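Local structure of ferrichrome-binding protein (3G9Q) at residues G26-T30 with L31-V35; V36-E40 with N41-N45; A83-K86 with K87-I91; F250-D254 with P255-E259. The protein binds iron(III)-hydroxamate complexes such as ferrichrome and passes them to the membrane permease of the FhuCBGD ABC transporter for iron import. All blocks are in the same frame, centred on the assembly; numbering follows the deposited sequence.

Contact 1 of 4, residues G26-T30 with L31-V35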
loop_
_atom_site.group_PDB
_atom_site.type_symbol
_atom_site.label_atom_id
_atom_site.label_comp_id
_atom_site.label_asym_id
_atom_site.label_seq_id
_atom_site.Cartn_x
_atom_site.Cartn_y
_atom_site.Cartn_z
ATOM N N GLY A 26 8.948 -1.153 -5.550
ATOM C CA GLY A 26 8.041 -1.027 -6.682
ATOM C C GLY A 26 8.184 0.260 -7.494
ATOM O O GLY A 26 7.804 0.296 -8.666
ATOM N N TYR A 27 8.716 1.317 -6.876
ATOM C CA TYR A 27 8.915 2.604 -7.558
ATOM C C TYR A 27 10.006 2.519 -8.620
ATOM O O TYR A 27 9.835 2.981 -9.748
ATOM C CB TYR A 27 9.303 3.723 -6.567
ATOM C CG TYR A 27 8.170 4.231 -5.712
ATOM C CD1 TYR A 27 7.828 3.584 -4.537
ATOM C CD2 TYR A 27 7.413 5.328 -6.100
ATOM C CE1 TYR A 27 6.767 4.005 -3.772
ATOM C CE2 TYR A 27 6.340 5.759 -5.341
ATOM C CZ TYR A 27 6.021 5.095 -4.177
ATOM O OH TYR A 27 4.950 5.499 -3.399
ATOM N N PHE A 28 11.135 1.934 -8.237
ATOM C CA PHE A 28 12.275 1.794 -9.121
ATOM C C PHE A 28 11.947 0.749 -10.184
ATOM O O PHE A 28 12.394 0.855 -11.325
ATOM C CB PHE A 28 13.514 1.411 -8.296
ATOM C CG PHE A 28 14.106 2.568 -7.512
ATOM C CD1 PHE A 28 15.208 3.258 -7.990
ATOM C CD2 PHE A 28 13.526 3.001 -6.326
ATOM C CE1 PHE A 28 15.715 4.363 -7.302
ATOM C CE2 PHE A 28 14.030 4.106 -5.638
ATOM C CZ PHE A 28 15.121 4.783 -6.128
ATOM N N LYS A 29 11.149 -0.250 -9.816
ATOM C CA LYS A 29 10.758 -1.279 -10.771
ATOM C C LYS A 29 9.949 -0.591 -11.870
ATOM O O LYS A 29 10.211 -0.785 -13.056
ATOM C CB LYS A 29 9.923 -2.374 -10.085
ATOM C CG LYS A 29 9.597 -3.567 -10.972
ATOM C CD LYS A 29 10.844 -4.211 -11.506
ATOM C CE LYS A 29 10.518 -4.980 -12.768
ATOM N NZ LYS A 29 11.755 -5.330 -13.523
ATOM N N THR A 30 8.977 0.228 -11.485
ATOM C CA THR A 30 8.180 0.929 -12.488
ATOM C C THR A 30 9.082 1.769 -13.404
ATOM O O THR A 30 8.961 1.709 -14.627
ATOM C CB THR A 30 7.112 1.851 -11.850
ATOM O OG1 THR A 30 6.256 1.071 -11.011
ATOM C CG2 THR A 30 6.257 2.506 -12.929
ATOM N N LEU A 31 9.995 2.536 -12.814
ATOM C CA LEU A 31 10.898 3.372 -13.595
ATOM C C LEU A 31 11.860 2.549 -14.465
ATOM O O LEU A 31 12.400 3.047 -15.459
ATOM C CB LEU A 31 11.687 4.308 -12.662
ATOM C CG LEU A 31 11.114 5.657 -12.192
ATOM C CD1 LEU A 31 9.667 5.803 -12.529
ATOM C CD2 LEU A 31 11.358 5.783 -10.697
ATOM N N GLY A 32 12.074 1.284 -14.102
ATOM C CA GLY A 32 12.971 0.432 -14.878
ATOM C C GLY A 32 14.395 0.335 -14.354
ATOM O O GLY A 32 15.233 -0.344 -14.949
ATOM N N ILE A 33 14.676 1.017 -13.246
ATOM C CA ILE A 33 16.008 0.979 -12.653
ATOM C C ILE A 33 16.297 -0.418 -12.124
ATOM O O ILE A 33 15.567 -0.960 -11.296
ATOM C CB ILE A 33 16.159 1.999 -11.496
ATOM C CG1 ILE A 33 16.362 3.404 -12.063
ATOM C CG2 ILE A 33 17.344 1.624 -10.609
ATOM C CD1 ILE A 33 15.110 4.044 -12.656
ATOM N N ASN A 34 17.377 -0.998 -12.609
ATOM C CA ASN A 34 17.734 -2.324 -12.186
ATOM C C ASN A 34 18.093 -2.349 -10.693
ATOM O O ASN A 34 19.001 -1.640 -10.236
ATOM C CB ASN A 34 18.883 -2.821 -13.062
ATOM C CG ASN A 34 19.401 -4.160 -12.629
ATOM O OD1 ASN A 34 18.633 -5.105 -12.423
ATOM N ND2 ASN A 34 20.716 -4.260 -12.492
ATOM N N VAL A 35 17.348 -3.151 -9.936
ATOM C CA VAL A 35 17.578 -3.274 -8.507
ATOM C C VAL A 35 18.239 -4.601 -8.217
ATOM O O VAL A 35 17.769 -5.663 -8.638
ATOM C CB VAL A 35 16.267 -3.138 -7.705
ATOM C CG1 VAL A 35 16.542 -3.304 -6.208
ATOM C CG2 VAL A 35 15.655 -1.777 -7.982
#
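The backbone of F28, K29, G32 and I33 closes helix 25-31 in a Schellman motif, with G32 turning the chain at positive phi (96°). I33 N reaches back to F28 O at 3.0 Å, a weak 6→1 bond, and inside it G32 N makes the 5→2 bond to K29 O, also at 3.0 Å. The K29 oxygen is met from above its carbonyl plane. One step earlier, L31 N still makes a regular helical bond to Y27 O (3.1 Å).

The apolar pair that usually goes with this motif is present. I33 puts CG2 and CB at the edge of the F28 ring, with CD1 of F28 3.8 Å from I33 CG2. V35 adds its CG2 branch, 3.9 Å from F28 CB. This branch sits beside the V35 backbone N, while CG1 points anti to it (chi1 179°). T30 OG1 turns back to G26 O at 2.9 Å, and that oxygen also accepts from T30 N. The F28 ring meets F111 of helix 106-115, and I33 and V35 touch strand 17-19.

The turn thus takes up the carbonyls of F28 and K29. G32 and I33 bond weakly to F28 O, so apolar contact probably provides much of the hold.

Contact 2 of 4, residues V36-E40 with N41-N45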
loop_
_atom_site.group_PDB
_atom_site.type_symbol
_atom_site.label_atom_id
_atom_site.label_comp_id
_atom_site.label_asym_id
_atom_site.label_seq_id
_atom_site.Cartn_x
_atom_site.Cartn_y
_atom_site.Cartn_z
ATOM N N VAL A 36 19.337 -4.528 -7.483
ATOM C CA VAL A 36 20.115 -5.713 -7.191
ATOM C C VAL A 36 19.909 -6.287 -5.799
ATOM O O VAL A 36 20.323 -7.410 -5.526
ATOM C CB VAL A 36 21.601 -5.411 -7.473
ATOM C CG1 VAL A 36 21.736 -4.867 -8.896
ATOM C CG2 VAL A 36 22.138 -4.393 -6.476
ATOM N N GLY A 37 19.236 -5.527 -4.939
ATOM C CA GLY A 37 18.955 -5.987 -3.590
ATOM C C GLY A 37 17.716 -5.331 -2.991
ATOM O O GLY A 37 17.425 -4.158 -3.253
ATOM N N ALA A 38 16.983 -6.091 -2.185
ATOM C CA ALA A 38 15.781 -5.592 -1.533
ATOM C C ALA A 38 15.565 -6.359 -0.229
ATOM O O ALA A 38 16.031 -7.489 -0.089
ATOM C CB ALA A 38 14.576 -5.768 -2.446
ATOM N N PRO A 39 14.885 -5.738 0.756
ATOM C CA PRO A 39 14.615 -6.390 2.048
ATOM C C PRO A 39 13.609 -7.550 1.917
ATOM O O PRO A 39 13.027 -7.764 0.849
ATOM C CB PRO A 39 14.105 -5.237 2.913
ATOM C CG PRO A 39 13.523 -4.294 1.923
ATOM C CD PRO A 39 14.509 -4.314 0.800
ATOM N N GLU A 40 13.395 -8.290 3.001
ATOM C CA GLU A 40 12.487 -9.438 2.959
ATOM C C GLU A 40 11.050 -9.191 2.535
ATOM O O GLU A 40 10.484 -9.959 1.754
ATOM C CB GLU A 40 12.490 -10.174 4.303
ATOM C CG GLU A 40 13.341 -11.442 4.271
ATOM C CD GLU A 40 12.831 -12.480 3.267
ATOM O OE1 GLU A 40 13.652 -13.306 2.801
ATOM O OE2 GLU A 40 11.613 -12.474 2.959
ATOM N N ASN A 41 10.445 -8.137 3.055
ATOM C CA ASN A 41 9.063 -7.838 2.704
ATOM C C ASN A 41 8.802 -8.026 1.221
ATOM O O ASN A 41 7.821 -8.647 0.828
ATOM C CB ASN A 41 8.744 -6.408 3.109
ATOM C CG ASN A 41 8.972 -6.180 4.572
ATOM O OD1 ASN A 41 8.333 -6.830 5.400
ATOM N ND2 ASN A 41 9.898 -5.275 4.911
ATOM N N VAL A 42 9.704 -7.494 0.410
ATOM C CA VAL A 42 9.591 -7.565 -1.035
ATOM C C VAL A 42 9.320 -8.981 -1.548
ATOM O O VAL A 42 8.433 -9.203 -2.378
ATOM C CB VAL A 42 10.868 -6.980 -1.670
ATOM C CG1 VAL A 42 10.808 -7.049 -3.181
ATOM C CG2 VAL A 42 11.035 -5.543 -1.199
ATOM N N PHE A 43 10.067 -9.946 -1.034
ATOM C CA PHE A 43 9.906 -11.334 -1.447
ATOM C C PHE A 43 8.719 -11.998 -0.763
ATOM O O PHE A 43 8.625 -13.223 -0.724
ATOM C CB PHE A 43 11.185 -12.115 -1.149
ATOM C CG PHE A 43 12.397 -11.525 -1.786
ATOM C CD1 PHE A 43 12.950 -10.348 -1.296
ATOM C CD2 PHE A 43 12.947 -12.105 -2.920
ATOM C CE1 PHE A 43 14.028 -9.759 -1.927
ATOM C CE2 PHE A 43 14.026 -11.522 -3.560
ATOM C CZ PHE A 43 14.569 -10.348 -3.067
ATOM N N LYS A 44 7.815 -11.193 -0.214
ATOM C CA LYS A 44 6.630 -11.737 0.435
ATOM C C LYS A 44 5.365 -11.091 -0.098
ATOM O O LYS A 44 4.281 -11.674 -0.025
ATOM C CB LYS A 44 6.699 -11.550 1.952
ATOM C CG LYS A 44 7.597 -12.542 2.669
ATOM C CD LYS A 44 7.341 -12.485 4.167
ATOM C CE LYS A 44 8.238 -13.456 4.916
ATOM N NZ LYS A 44 9.685 -13.168 4.648
ATOM N N ASN A 45 5.515 -9.886 -0.642
ATOM C CA ASN A 45 4.388 -9.140 -1.196
ATOM C C ASN A 45 3.815 -9.885 -2.404
ATOM O O ASN A 45 4.526 -10.184 -3.346
ATOM C CB ASN A 45 4.848 -7.747 -1.600
ATOM C CG ASN A 45 3.708 -6.869 -2.042
ATOM O OD1 ASN A 45 2.537 -7.245 -1.955
ATOM N ND2 ASN A 45 4.042 -5.678 -2.518
#
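A38 and P39 meet V42 and F43 where strand 35-37 leaves the parallel sheet and the chain folds into a short 3-10 turn. The backbone bonds across this turn join residues three apart. V42 N to P39 O is weak at 3.4 Å. F43 N to E40 O is shorter, 2.8 Å, but bent at 124° and also weak. K44 N bonds to N41 O and carries the turning on.

Apolar contact comes next. V42 CG2 lies 3.8 Å from A38 CB and, more loosely, 4.2 Å from P39 CG. With chi1 at 179°, V42 turns CG2 rather than CG1 toward P39. A38 and V42 both also touch Y25 of helix 25-31, so the turn rests on the start of that helix.

The F43 ring meets the backbone with its edge. P39 O and E40 O lie in the plane of the ring, and F43 CD1 is 3.4 Å from P39 O. Carbonyl oxygens at a ring edge face its slightly positive C-H groups.

One salt bridge joins the outer side of the turn. E40 bends at chi2 and K44 at its last torsion, and K44 NZ meets E40 OE2 at 2.7 Å from above the carboxylate plane.

Contact 3 of 4, residues A83-K86 with K87-I91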
loop_
_atom_site.group_PDB
_atom_site.type_symbol
_atom_site.label_atom_id
_atom_site.label_comp_id
_atom_site.label_asym_id
_atom_site.label_seq_id
_atom_site.Cartn_x
_atom_site.Cartn_y
_atom_site.Cartn_z
ATOM N N ALA A 83 19.573 1.963 10.949
ATOM C CA ALA A 83 20.568 1.822 9.887
ATOM C C ALA A 83 21.757 2.791 10.057
ATOM O O ALA A 83 21.632 3.829 10.717
ATOM C CB ALA A 83 19.898 2.037 8.522
ATOM N N ASP A 84 22.904 2.449 9.462
ATOM C CA ASP A 84 24.108 3.286 9.548
ATOM C C ASP A 84 24.390 3.957 8.205
ATOM O O ASP A 84 25.067 3.399 7.341
ATOM C CB ASP A 84 25.332 2.456 9.973
ATOM C CG ASP A 84 26.503 3.326 10.441
ATOM O OD1 ASP A 84 27.000 4.159 9.651
ATOM O OD2 ASP A 84 26.926 3.174 11.607
ATOM N N ILE A 85 23.869 5.166 8.040
ATOM C CA ILE A 85 24.043 5.909 6.802
ATOM C C ILE A 85 25.522 6.148 6.461
ATOM O O ILE A 85 25.975 5.804 5.364
ATOM C CB ILE A 85 23.299 7.265 6.871
ATOM C CG1 ILE A 85 21.934 7.085 7.549
ATOM C CG2 ILE A 85 23.123 7.831 5.464
ATOM C CD1 ILE A 85 20.923 6.114 6.880
ATOM N N LYS A 86 26.278 6.729 7.392
ATOM C CA LYS A 86 27.701 6.995 7.153
ATOM C C LYS A 86 28.469 5.776 6.603
ATOM O O LYS A 86 29.225 5.905 5.636
ATOM C CB LYS A 86 28.379 7.510 8.432
ATOM C CG LYS A 86 28.366 9.032 8.600
ATOM C CD LYS A 86 26.952 9.626 8.561
ATOM C CE LYS A 86 26.947 11.129 8.894
ATOM N NZ LYS A 86 27.863 11.933 8.028
ATOM N N LYS A 87 28.276 4.602 7.212
ATOM C CA LYS A 87 28.945 3.375 6.759
ATOM C C LYS A 87 28.599 3.141 5.283
ATOM O O LYS A 87 29.470 2.860 4.450
ATOM C CB LYS A 87 28.479 2.166 7.590
ATOM C CG LYS A 87 29.456 1.657 8.659
ATOM C CD LYS A 87 29.653 2.640 9.813
ATOM C CE LYS A 87 30.294 2.025 10.986
ATOM N NZ LYS A 87 29.774 1.022 11.697
ATOM N N LEU A 88 27.309 3.280 4.986
ATOM C CA LEU A 88 26.754 3.098 3.648
ATOM C C LEU A 88 27.241 4.132 2.632
ATOM O O LEU A 88 27.660 3.772 1.528
ATOM C CB LEU A 88 25.223 3.119 3.725
ATOM C CG LEU A 88 24.518 1.845 4.200
ATOM C CD1 LEU A 88 25.185 1.289 5.434
ATOM C CD2 LEU A 88 23.065 2.158 4.474
ATOM N N GLU A 89 27.181 5.410 2.998
ATOM C CA GLU A 89 27.630 6.477 2.104
ATOM C C GLU A 89 28.997 6.108 1.526
ATOM O O GLU A 89 29.342 6.500 0.409
ATOM C CB GLU A 89 27.736 7.806 2.864
ATOM C CG GLU A 89 26.432 8.273 3.514
ATOM C CD GLU A 89 26.614 9.455 4.473
ATOM O OE1 GLU A 89 25.598 9.888 5.067
ATOM O OE2 GLU A 89 27.758 9.946 4.639
ATOM N N LYS A 90 29.762 5.338 2.294
ATOM C CA LYS A 90 31.093 4.912 1.880
ATOM C C LYS A 90 31.001 3.966 0.694
ATOM O O LYS A 90 31.743 4.108 -0.282
ATOM C CB LYS A 90 31.812 4.215 3.038
ATOM C CG LYS A 90 33.270 4.659 3.243
ATOM C CD LYS A 90 34.178 4.302 2.060
ATOM C CE LYS A 90 35.621 4.783 2.269
ATOM N NZ LYS A 90 36.421 4.721 1.004
ATOM N N ILE A 91 30.088 3.003 0.775
ATOM C CA ILE A 91 29.921 2.035 -0.302
ATOM C C ILE A 91 29.557 2.661 -1.653
ATOM O O ILE A 91 30.228 2.409 -2.661
ATOM C CB ILE A 91 28.860 0.983 0.059
ATOM C CG1 ILE A 91 29.278 0.266 1.344
ATOM C CG2 ILE A 91 28.700 -0.014 -1.094
ATOM C CD1 ILE A 91 28.850 0.926 2.592
#
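I85 O accepts from E89 N at 2.7 Å, a nearly straight bond (168°) in the first turn of helix 85-91. D84 is the N-cap of this helix. Its OD1 takes the amide hydrogen of K87 at 2.8 Å on the anti side of the carboxylate, somewhat out of the carboxylate plane. The capping bond supplies an acceptor to an amide that has no earlier helical carbonyl to use. With CG anti to the D84 backbone N (chi1 -164°), the carboxylate swings forward over the helix start.

K87 uses its side chain on the same group. Its chain bends at chi2 and again at chi4, and its methylene groups pass beside the carboxylate. K87 NZ ends 3.6 Å from D84 OD2, a salt bridge to the second oxygen. One aspartate is therefore held by both the amide and the amine of one lysine. The negative cap would also be expected to suit the positive end of the helix dipole.

On another side of the helix, E89 runs alongside K86, the two chains pointing the same way. The E89 chain is extended beyond CG, and CG lies 3.9 Å from the CG2 methyl of I85. L88 and I85 touch V77 of strand 74-78, and L88 also touches V64 of helix 64-68. K86 NZ and E89 OE2 form a long salt bridge, 3.9 Å apart.

Contact 4 of 4, residues F250-D254 with P255-E259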
loop_
_atom_site.group_PDB
_atom_site.type_symbol
_atom_site.label_atom_id
_atom_site.label_comp_id
_atom_site.label_asym_id
_atom_site.label_seq_id
_atom_site.Cartn_x
_atom_site.Cartn_y
_atom_site.Cartn_z
ATOM N N PHE A 250 -1.544 -4.979 1.128
ATOM C CA PHE A 250 -1.910 -3.589 1.395
ATOM C C PHE A 250 -0.951 -2.834 2.317
ATOM O O PHE A 250 -1.232 -1.720 2.777
ATOM C CB PHE A 250 -3.326 -3.539 1.950
ATOM C CG PHE A 250 -4.371 -3.791 0.917
ATOM C CD1 PHE A 250 -5.087 -2.731 0.368
ATOM C CD2 PHE A 250 -4.615 -5.088 0.463
ATOM C CE1 PHE A 250 -6.036 -2.961 -0.626
ATOM C CE2 PHE A 250 -5.556 -5.342 -0.528
ATOM C CZ PHE A 250 -6.274 -4.280 -1.080
ATOM N N TYR A 251 0.190 -3.470 2.549
ATOM C CA TYR A 251 1.265 -2.958 3.369
ATOM C C TYR A 251 1.972 -1.824 2.637
ATOM O O TYR A 251 2.391 -0.857 3.259
ATOM C CB TYR A 251 2.250 -4.091 3.630
ATOM C CG TYR A 251 3.088 -3.919 4.864
ATOM C CD1 TYR A 251 4.108 -2.962 4.922
ATOM C CD2 TYR A 251 2.857 -4.717 5.987
ATOM C CE1 TYR A 251 4.879 -2.807 6.076
ATOM C CE2 TYR A 251 3.613 -4.571 7.138
ATOM C CZ TYR A 251 4.620 -3.620 7.178
ATOM O OH TYR A 251 5.352 -3.500 8.331
ATOM N N PHE A 252 2.103 -1.940 1.315
ATOM C CA PHE A 252 2.778 -0.906 0.527
ATOM C C PHE A 252 1.822 -0.071 -0.311
ATOM O O PHE A 252 0.666 -0.437 -0.496
ATOM C CB PHE A 252 3.818 -1.518 -0.419
ATOM C CG PHE A 252 4.631 -2.624 0.192
ATOM C CD1 PHE A 252 4.187 -3.938 0.127
ATOM C CD2 PHE A 252 5.839 -2.353 0.841
ATOM C CE1 PHE A 252 4.932 -4.965 0.696
ATOM C CE2 PHE A 252 6.591 -3.379 1.416
ATOM C CZ PHE A 252 6.139 -4.683 1.343
ATOM N N THR A 253 2.328 1.045 -0.829
ATOM C CA THR A 253 1.543 1.943 -1.666
ATOM C C THR A 253 2.368 2.411 -2.861
ATOM O O THR A 253 2.234 3.544 -3.311
ATOM C CB THR A 253 1.069 3.211 -0.886
ATOM O OG1 THR A 253 2.209 3.934 -0.392
ATOM C CG2 THR A 253 0.161 2.827 0.282
ATOM N N ASP A 254 3.235 1.543 -3.366
ATOM C CA ASP A 254 4.057 1.880 -4.524
ATOM C C ASP A 254 3.191 1.624 -5.765
ATOM O O ASP A 254 2.161 0.960 -5.673
ATOM C CB ASP A 254 5.302 0.997 -4.550
ATOM C CG ASP A 254 4.958 -0.479 -4.459
ATOM O OD1 ASP A 254 4.559 -0.930 -3.358
ATOM O OD2 ASP A 254 5.066 -1.176 -5.492
ATOM N N PRO A 255 3.605 2.131 -6.940
ATOM C CA PRO A 255 2.885 1.986 -8.218
ATOM C C PRO A 255 2.400 0.571 -8.566
ATOM O O PRO A 255 1.292 0.387 -9.092
ATOM C CB PRO A 255 3.884 2.517 -9.241
ATOM C CG PRO A 255 4.624 3.567 -8.466
ATOM C CD PRO A 255 4.861 2.878 -7.130
ATOM N N ILE A 256 3.231 -0.430 -8.294
ATOM C CA ILE A 256 2.850 -1.811 -8.574
ATOM C C ILE A 256 1.796 -2.322 -7.589
ATOM O O ILE A 256 0.830 -2.967 -7.990
ATOM C CB ILE A 256 4.038 -2.760 -8.475
ATOM C CG1 ILE A 256 5.134 -2.309 -9.429
ATOM C CG2 ILE A 256 3.560 -4.194 -8.742
ATOM C CD1 ILE A 256 6.483 -2.989 -9.222
ATOM N N SER A 257 2.012 -2.059 -6.301
ATOM C CA SER A 257 1.091 -2.499 -5.266
ATOM C C SER A 257 -0.264 -1.817 -5.415
ATOM O O SER A 257 -1.316 -2.441 -5.215
ATOM C CB SER A 257 1.652 -2.198 -3.876
ATOM O OG SER A 257 2.739 -3.044 -3.556
ATOM N N LEU A 258 -0.229 -0.532 -5.758
ATOM C CA LEU A 258 -1.443 0.246 -5.950
ATOM C C LEU A 258 -2.259 -0.373 -7.080
ATOM O O LEU A 258 -3.483 -0.489 -6.982
ATOM C CB LEU A 258 -1.103 1.711 -6.267
ATOM C CG LEU A 258 -0.542 2.564 -5.118
ATOM C CD1 LEU A 258 -0.255 3.977 -5.604
ATOM C CD2 LEU A 258 -1.537 2.586 -3.964
ATOM N N GLU A 259 -1.586 -0.777 -8.155
ATOM C CA GLU A 259 -2.285 -1.402 -9.270
ATOM C C GLU A 259 -2.935 -2.703 -8.816
ATOM O O GLU A 259 -4.107 -2.945 -9.102
ATOM C CB GLU A 259 -1.328 -1.672 -10.434
ATOM C CG GLU A 259 -1.226 -0.506 -11.416
ATOM C CD GLU A 259 -0.388 -0.829 -12.646
ATOM O OE1 GLU A 259 0.862 -0.764 -12.570
ATOM O OE2 GLU A 259 -0.993 -1.159 -13.683
#
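D254 holds CG between its backbone N and carbonyl carbon (chi1 53°), and S257 sets OG beside its own backbone N (chi1 -72°). These torsions bring the hydroxyl within reach of the carboxylate across one turn. S257 OG donates to D254 OD1 at 2.8 Å, on the syn side of the carboxylate. S257 N bonds to the other oxygen, D254 OD2, at 3.3 Å, and this donor comes from well above the carboxylate plane. The two bonds use different oxygens and together restrain the rotation of the group.

D254 is the N-cap of helix 255-270, and P255, the first helical residue, has no amide hydrogen to be capped. The first backbone bond of the helix runs from L258 N to D254 O at 2.8 Å, nearly along the C=O axis. Outside the turn, S257 OG probably also accepts from N45 ND2. D254 and P255 both pack on Y27 of helix 25-31.

Van der Waals contacts flank the cap. T253 CB lies 4.1 Å from L258 CD2, one turn into the helix. L258 CD1 also approaches T253 O at 3.4 Å. F252 touches S257 OG through its CB at 3.7 Å, while its ring leads away.

In the fold
From the N terminus, contact 1 ends helix 25-31 and leads into strand 35-37. Together with strand 17-19 these make a beta-alpha-beta unit of the four-stranded parallel sheet. Contact 2 follows at once and closes the turn after that strand. Contact 3 starts helix 85-91, between strands 74-78 and 94-97 of the same sheet, and touches none of the other contacts. Contact 4 comes after the strands of the mixed sheet and begins helix 255-270, which returns the chain to contacts 1 and 2. D254 OD2 packs on G26 CA, and N41 and N45 of contact 2 pack on F252 of contact 4. The four lie in series; none nests or crosses.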